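Local atomic coordinates of transcriptional regulator, TetR family (Myxococcus xanthus, PDB entry 5K7F), a protein that probably binds DNA as a TetR-family transcriptional repressor and regulates alternative isovaleryl coenzyme A biosynthesis in response to isovaleryl coenzyme A. Residues A95-R98 with H99-L103. Residues are numbered along the deposited sequence; the frame is centred on the assembly and turned at random.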
# COMPACT_ATOMS: atom_id res chain seq x y z
N ALA A 95 -9.72 -14.14 -11.74
CA ALA A 95 -9.78 -13.20 -12.86
C ALA A 95 -9.74 -11.77 -12.37
O ALA A 95 -9.09 -10.92 -13.01
CB ALA A 95 -11.04 -13.45 -13.70
N CYS A 96 -10.41 -11.48 -11.23
CA CYS A 96 -10.45 -10.13 -10.68
C CYS A 96 -9.05 -9.68 -10.27
O CYS A 96 -8.62 -8.56 -10.59
CB CYS A 96 -11.41 -10.09 -9.50
SG CYS A 96 -11.91 -8.43 -8.97
N MET A 97 -8.31 -10.57 -9.62
CA MET A 97 -6.95 -10.27 -9.22
C MET A 97 -6.06 -9.98 -10.42
O MET A 97 -5.27 -9.02 -10.40
CB MET A 97 -6.36 -11.43 -8.43
CG MET A 97 -4.96 -11.09 -7.91
SD MET A 97 -4.32 -12.33 -6.77
CE MET A 97 -4.41 -11.42 -5.26
N ARG A 98 -6.13 -10.83 -11.45
CA ARG A 98 -5.30 -10.61 -12.63
C ARG A 98 -5.64 -9.26 -13.29
O ARG A 98 -4.74 -8.43 -13.52
CB ARG A 98 -5.45 -11.77 -13.60
CG ARG A 98 -4.55 -11.69 -14.83
CD ARG A 98 -4.73 -12.93 -15.70
NE ARG A 98 -3.72 -13.08 -16.76
CZ ARG A 98 -2.51 -13.61 -16.61
NH1 ARG A 98 -2.05 -14.04 -15.42
NH2 ARG A 98 -1.74 -13.73 -17.68
N HIS A 99 -6.93 -8.99 -13.51
CA HIS A 99 -7.31 -7.69 -14.08
C HIS A 99 -6.87 -6.51 -13.21
O HIS A 99 -6.42 -5.48 -13.72
CB HIS A 99 -8.82 -7.66 -14.31
CG HIS A 99 -9.26 -8.42 -15.55
ND1 HIS A 99 -8.94 -8.04 -16.83
CD2 HIS A 99 -9.96 -9.58 -15.67
CE1 HIS A 99 -9.45 -8.91 -17.69
NE2 HIS A 99 -10.09 -9.85 -17.02
N ASN A 100 -7.02 -6.63 -11.88
CA ASN A 100 -6.62 -5.54 -10.98
C ASN A 100 -5.10 -5.28 -11.05
O ASN A 100 -4.65 -4.14 -10.99
CB ASN A 100 -7.07 -5.88 -9.56
CG ASN A 100 -7.21 -4.69 -8.65
OD1 ASN A 100 -8.02 -4.75 -7.73
ND2 ASN A 100 -6.46 -3.62 -8.87
N ILE A 101 -4.29 -6.34 -11.16
CA ILE A 101 -2.85 -6.14 -11.22
C ILE A 101 -2.49 -5.41 -12.50
O ILE A 101 -1.60 -4.54 -12.52
CB ILE A 101 -2.12 -7.49 -11.11
CG1 ILE A 101 -2.23 -8.05 -9.70
CG2 ILE A 101 -0.61 -7.35 -11.47
CD1 ILE A 101 -1.87 -9.51 -9.58
N LEU A 102 -3.16 -5.75 -13.58
CA LEU A 102 -2.93 -5.03 -14.84
C LEU A 102 -3.35 -3.56 -14.71
O LEU A 102 -2.62 -2.66 -15.12
CB LEU A 102 -3.66 -5.75 -16.00
CG LEU A 102 -3.22 -7.20 -16.34
CD1 LEU A 102 -4.09 -7.79 -17.43
CD2 LEU A 102 -1.73 -7.30 -16.65
N LEU A 103 -4.52 -3.29 -14.14
CA LEU A 103 -4.91 -1.89 -13.94
C LEU A 103 -3.86 -1.09 -13.14
O LEU A 103 -3.64 0.10 -13.41
CB LEU A 103 -6.26 -1.84 -13.23
CG LEU A 103 -6.72 -0.48 -12.72
CD1 LEU A 103 -6.96 0.46 -13.84
CD2 LEU A 103 -8.00 -0.61 -11.91
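Met97 and Ile101, one helical turn apart, make the one apolar side-chain contact between residues 95-98 and 99-103: CG of Met97 lies 3.9 Å from CD1 of Ile101, and the two chains slant across each other. Ile101 has CG1 beside its own backbone N (chi1 -71°), which lays this branch back over the preceding turn, CG1 resting 3.3 Å from Met97 O. The same carbonyl accepts the backbone N-H of Ile101, so Met97 O is covered by an aliphatic branch as well as bonded. Met97 itself runs straight through its first two torsions to the sulfur, and the bend at chi3 (-109°) sets only the terminal methyl CE, which lies farther from Ile101 CD1 than CG does.

His99 repeats the backward lean. Its ring folds toward Ala95, with CD2 3.1 Å from Ala95 O, an oblique approach in which neither ring nitrogen takes part; the backbone N of His99 bonds the same oxygen at 2.9 Å. Leu102 in turn sets CG 3.4 Å from Arg98 O, the acceptor of its own N-H. Asn100 N to Cys96 O, at 2.8 Å, completes four successive i to i+4 bonds of a regular alpha-helix.

Arg98 takes another course, extending away from residues 99-103 to a salt bridge with Asp190 of helix 185-196. The amide of Asn100 points into the helix bundle instead, where its buried OD1 is hydrogen-bonded to the hydroxyl of Tyr137.

Helix 89-105 lies within the C-terminal domain of the TetR fold, packed on several sides. Cys96 meets helix 125-150, Ala95 and His99 touch Val83 of helix 60-83, and Met97 reaches both Phe166 of helix 159-171 and Met192 of helix 185-196.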